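Local atomic coordinates of putative periplasmic protein (Bacteroides vulgatus ATCC 8482, PDB entry 3DUE), a protein that is of unknown function but belongs to a PepSY-like superfamily of bacterial periplasmic proteins with a possible inhibitory role. Residues P14-F25 against F56-C67. Numbering follows the deposited sequence.
Sequences PQTAQTFIKTHF and FDKKGIWTEVNC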
loop_
_atom_site.group_PDB
_atom_site.type_symbol
_atom_site.label_atom_id
_atom_site.label_comp_id
_atom_site.label_asym_id
_atom_site.label_seq_id
_atom_site.Cartn_x
_atom_site.Cartn_y
_atom_site.Cartn_z
ATOM N N PRO A 14 13.349 3.612 -6.431
ATOM C CA PRO A 14 13.558 5.007 -6.198
ATOM C C PRO A 14 13.866 5.230 -4.714
ATOM O O PRO A 14 13.365 4.502 -3.847
ATOM C CB PRO A 14 12.216 5.632 -6.599
ATOM C CG PRO A 14 11.653 4.674 -7.592
ATOM C CD PRO A 14 12.028 3.350 -7.027
ATOM N N GLN A 15 14.709 6.219 -4.445
ATOM C CA GLN A 15 15.103 6.593 -3.102
ATOM C C GLN A 15 13.917 6.672 -2.111
ATOM O O GLN A 15 13.997 6.157 -0.992
ATOM C CB GLN A 15 15.789 7.958 -3.160
ATOM C CG GLN A 15 16.177 8.440 -1.812
ATOM C CD GLN A 15 16.672 9.871 -1.703
ATOM O OE1 GLN A 15 16.733 10.357 -0.585
ATOM N NE2 GLN A 15 17.051 10.547 -2.812
ATOM N N THR A 16 12.840 7.315 -2.528
ATOM C CA THR A 16 11.664 7.506 -1.662
ATOM C C THR A 16 11.049 6.163 -1.214
ATOM O O THR A 16 10.656 6.030 -0.044
ATOM C CB THR A 16 10.630 8.439 -2.352
ATOM O OG1 THR A 16 11.273 9.689 -2.645
ATOM C CG2 THR A 16 9.418 8.704 -1.445
ATOM N N ALA A 17 10.993 5.182 -2.129
ATOM C CA ALA A 17 10.532 3.843 -1.809
ATOM C C ALA A 17 11.495 3.140 -0.838
ATOM O O ALA A 17 11.053 2.443 0.056
ATOM C CB ALA A 17 10.310 3.051 -3.045
ATOM N N GLN A 18 12.808 3.312 -0.996
ATOM C CA GLN A 18 13.734 2.707 -0.043
ATOM C C GLN A 18 13.528 3.299 1.351
ATOM O O GLN A 18 13.566 2.578 2.365
ATOM C CB GLN A 18 15.178 2.882 -0.484
ATOM C CG GLN A 18 15.478 2.195 -1.796
ATOM C CD GLN A 18 16.907 2.367 -2.169
ATOM O OE1 GLN A 18 17.797 2.118 -1.334
ATOM N NE2 GLN A 18 17.162 2.853 -3.381
ATOM N N THR A 19 13.348 4.610 1.433
ATOM C CA THR A 19 13.147 5.287 2.721
ATOM C C THR A 19 11.824 4.844 3.358
ATOM O O THR A 19 11.726 4.706 4.571
ATOM C CB THR A 19 13.144 6.826 2.548
ATOM O OG1 THR A 19 14.442 7.239 2.135
ATOM C CG2 THR A 19 12.789 7.567 3.858
ATOM N N PHE A 20 10.809 4.688 2.538
ATOM C CA PHE A 20 9.523 4.219 3.031
ATOM C C PHE A 20 9.659 2.833 3.717
ATOM O O PHE A 20 9.154 2.628 4.832
ATOM C CB PHE A 20 8.520 4.188 1.898
ATOM C CG PHE A 20 7.149 3.752 2.319
ATOM C CD1 PHE A 20 6.211 4.694 2.741
ATOM C CD2 PHE A 20 6.796 2.425 2.278
ATOM C CE1 PHE A 20 4.953 4.290 3.102
ATOM C CE2 PHE A 20 5.522 2.026 2.639
ATOM C CZ PHE A 20 4.630 2.952 3.054
ATOM N N ILE A 21 10.383 1.913 3.079
ATOM C CA ILE A 21 10.626 0.577 3.653
ATOM C C ILE A 21 11.421 0.686 4.963
ATOM O O ILE A 21 11.098 0.037 5.959
ATOM C CB ILE A 21 11.339 -0.357 2.629
ATOM C CG1 ILE A 21 10.413 -0.603 1.389
ATOM C CG2 ILE A 21 11.779 -1.667 3.295
ATOM C CD1 ILE A 21 11.114 -1.317 0.229
ATOM N N LYS A 22 12.453 1.511 4.989
ATOM C CA LYS A 22 13.263 1.627 6.189
ATOM C C LYS A 22 12.484 2.250 7.309
ATOM O O LYS A 22 12.674 1.877 8.455
ATOM C CB LYS A 22 14.556 2.400 5.910
ATOM C CG LYS A 22 15.578 1.531 5.216
ATOM N N THR A 23 11.581 3.170 6.987
ATOM C CA THR A 23 10.774 3.842 8.019
ATOM C C THR A 23 9.670 2.918 8.619
ATOM O O THR A 23 9.533 2.825 9.834
ATOM C CB THR A 23 10.140 5.131 7.437
ATOM O OG1 THR A 23 11.192 6.050 7.088
ATOM C CG2 THR A 23 9.221 5.825 8.487
ATOM N N HIS A 24 8.928 2.229 7.761
ATOM C CA HIS A 24 7.712 1.496 8.174
ATOM C C HIS A 24 7.847 -0.002 8.292
ATOM O O HIS A 24 7.045 -0.620 8.986
ATOM C CB HIS A 24 6.508 1.883 7.255
ATOM C CG HIS A 24 6.220 3.354 7.227
ATOM N ND1 HIS A 24 5.777 4.047 8.327
ATOM C CD2 HIS A 24 6.309 4.262 6.225
ATOM C CE1 HIS A 24 5.658 5.329 8.020
ATOM N NE2 HIS A 24 5.962 5.481 6.742
ATOM N N PHE A 25 8.869 -0.576 7.669
ATOM C CA PHE A 25 9.116 -2.018 7.676
ATOM C C PHE A 25 10.596 -2.319 7.906
ATOM O O PHE A 25 11.189 -3.157 7.222
ATOM C CB PHE A 25 8.638 -2.596 6.338
ATOM C CG PHE A 25 7.205 -2.319 6.070
ATOM C CD1 PHE A 25 6.224 -3.169 6.581
ATOM C CD2 PHE A 25 6.809 -1.204 5.347
ATOM C CE1 PHE A 25 4.881 -2.898 6.384
ATOM C CE2 PHE A 25 5.463 -0.950 5.134
ATOM C CZ PHE A 25 4.497 -1.805 5.693
ATOM N N PHE A 56 4.715 0.623 -5.535
ATOM C CA PHE A 56 5.082 2.025 -5.636
ATOM C C PHE A 56 4.950 2.470 -7.056
ATOM O O PHE A 56 5.106 1.647 -7.962
ATOM C CB PHE A 56 6.544 2.222 -5.264
ATOM C CG PHE A 56 6.916 1.755 -3.869
ATOM C CD1 PHE A 56 6.753 2.602 -2.798
ATOM C CD2 PHE A 56 7.475 0.481 -3.651
ATOM C CE1 PHE A 56 7.109 2.232 -1.548
ATOM C CE2 PHE A 56 7.817 0.081 -2.404
ATOM C CZ PHE A 56 7.662 0.973 -1.332
ATOM N N ASP A 57 4.706 3.764 -7.258
ATOM C CA ASP A 57 4.584 4.320 -8.594
ATOM C C ASP A 57 5.976 4.581 -9.133
ATOM O O ASP A 57 6.965 4.228 -8.478
ATOM C CB ASP A 57 3.669 5.557 -8.628
ATOM C CG ASP A 57 4.248 6.782 -7.902
ATOM O OD1 ASP A 57 5.430 6.824 -7.515
ATOM O OD2 ASP A 57 3.472 7.733 -7.736
ATOM N N LYS A 58 6.053 5.198 -10.310
ATOM C CA LYS A 58 7.338 5.443 -10.997
ATOM C C LYS A 58 8.314 6.348 -10.227
ATOM O O LYS A 58 9.521 6.355 -10.525
ATOM C CB LYS A 58 7.098 6.047 -12.374
ATOM C CG LYS A 58 6.506 7.439 -12.355
ATOM C CD LYS A 58 6.145 7.913 -13.744
ATOM C CE LYS A 58 5.573 9.332 -13.690
ATOM N NZ LYS A 58 5.366 9.945 -15.057
ATOM N N LYS A 59 7.781 7.100 -9.271
ATOM C CA LYS A 59 8.564 7.988 -8.428
ATOM C C LYS A 59 8.789 7.414 -7.016
ATOM O O LYS A 59 9.366 8.091 -6.165
ATOM C CB LYS A 59 7.894 9.358 -8.362
ATOM C CG LYS A 59 7.783 10.019 -9.744
ATOM C CD LYS A 59 7.317 11.409 -9.599
ATOM C CE LYS A 59 6.635 11.913 -10.807
ATOM N NZ LYS A 59 6.067 13.231 -10.485
ATOM N N GLY A 60 8.383 6.168 -6.796
ATOM C CA GLY A 60 8.581 5.493 -5.513
ATOM C C GLY A 60 7.595 5.910 -4.446
ATOM O O GLY A 60 7.879 5.742 -3.259
ATOM N N ILE A 61 6.445 6.453 -4.858
ATOM C CA ILE A 61 5.394 6.852 -3.929
ATOM C C ILE A 61 4.409 5.670 -3.862
ATOM O O ILE A 61 3.962 5.169 -4.882
ATOM C CB ILE A 61 4.681 8.137 -4.394
ATOM C CG1 ILE A 61 5.682 9.244 -4.737
ATOM C CG2 ILE A 61 3.692 8.592 -3.341
ATOM C CD1 ILE A 61 6.507 9.641 -3.574
ATOM N N TRP A 62 4.091 5.217 -2.655
ATOM C CA TRP A 62 3.289 4.011 -2.504
ATOM C C TRP A 62 1.905 4.171 -3.088
ATOM O O TRP A 62 1.318 5.268 -3.016
ATOM C CB TRP A 62 3.214 3.527 -1.060
ATOM C CG TRP A 62 2.490 4.376 -0.123
ATOM C CD1 TRP A 62 3.021 5.298 0.725
ATOM C CD2 TRP A 62 1.074 4.353 0.136
ATOM N NE1 TRP A 62 2.022 5.871 1.482
ATOM C CE2 TRP A 62 0.818 5.317 1.124
ATOM C CE3 TRP A 62 -0.004 3.636 -0.414
ATOM C CZ2 TRP A 62 -0.457 5.580 1.593
ATOM C CZ3 TRP A 62 -1.267 3.881 0.057
ATOM C CH2 TRP A 62 -1.487 4.848 1.066
ATOM N N THR A 63 1.485 3.106 -3.766
ATOM C CA THR A 63 0.140 2.921 -4.340
ATOM C C THR A 63 -0.596 1.747 -3.685
ATOM O O THR A 63 -1.813 1.680 -3.741
ATOM C CB THR A 63 0.206 2.759 -5.865
ATOM O OG1 THR A 63 1.075 1.670 -6.197
ATOM C CG2 THR A 63 0.751 4.021 -6.477
ATOM N N GLU A 64 0.132 0.858 -3.019
ATOM C CA GLU A 64 -0.445 -0.248 -2.265
ATOM C C GLU A 64 0.420 -0.629 -1.063
ATOM O O GLU A 64 1.640 -0.791 -1.173
ATOM C CB GLU A 64 -0.685 -1.483 -3.155
ATOM C CG GLU A 64 -1.352 -2.632 -2.433
ATOM C CD GLU A 64 -1.610 -3.859 -3.315
ATOM O OE1 GLU A 64 -1.711 -3.717 -4.532
ATOM O OE2 GLU A 64 -1.737 -4.971 -2.788
ATOM N N VAL A 65 -0.232 -0.780 0.092
ATOM C CA VAL A 65 0.393 -1.268 1.323
ATOM C C VAL A 65 -0.543 -2.395 1.766
ATOM O O VAL A 65 -1.586 -2.164 2.342
ATOM C CB VAL A 65 0.567 -0.184 2.389
ATOM C CG1 VAL A 65 1.204 -0.755 3.663
ATOM C CG2 VAL A 65 1.396 0.937 1.827
ATOM N N ASN A 66 -0.173 -3.617 1.411
ATOM C CA ASN A 66 -0.996 -4.797 1.656
ATOM C C ASN A 66 -0.377 -5.629 2.767
ATOM O O ASN A 66 0.518 -6.500 2.529
ATOM C CB ASN A 66 -1.115 -5.552 0.337
ATOM C CG ASN A 66 -2.012 -6.709 0.384
ATOM O OD1 ASN A 66 -2.277 -7.312 1.457
ATOM N ND2 ASN A 66 -2.492 -7.089 -0.795
ATOM N N CYS A 67 -0.834 -5.336 3.992
ATOM C CA CYS A 67 -0.350 -6.000 5.200
ATOM C C CYS A 67 -1.346 -7.028 5.731
ATOM O O CYS A 67 -1.665 -7.051 6.903
ATOM C CB CYS A 67 0.037 -4.938 6.256
ATOM S SG CYS A 67 1.436 -3.991 5.720
#
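With CG anti to the backbone N (chi1 -178°), Phe20 extends its ring from the helix so that Phe56 and Trp62 meet it from one side and His24 CD2 from the other, and the -58° chi1 of Phe56 brings the face of its ring against Ala17. The methyl CB of Ala17 sits 3.5 Å from the Phe56 ring centroid, almost on the ring normal, a CH-pi contact. Phe56 directs its CE1 edge at the face of Phe20 in an offset edge-to-face pair, planes at 84°. Trp62 meets Phe20 obliquely, its CD1 only 3.2 Å from Phe20 CE1, while Val65 CG2 lies 4.0 Å from Phe20 CZ. The aromatic cluster of Phe20, Phe56 and Trp62 seats helix 15-24 on one face of the antiparallel sheet, across the hairpin that joins strands 53-56 and 62-66 in a PepSY-like fold. At the hairpin's type I turn, Pro14, the N-cap residue, rests its CG 3.7 Å from Gly60 N. Asp57 OD1 braces the turn by accepting from Lys59 N, an Asx turn, and from Ile61 N on opposite faces of the carboxylate plane. Beyond the helix, Phe25 presents its ring edge to Val65 CG1 and to Cys67 SG, 3.7 Å from Phe25 CE1.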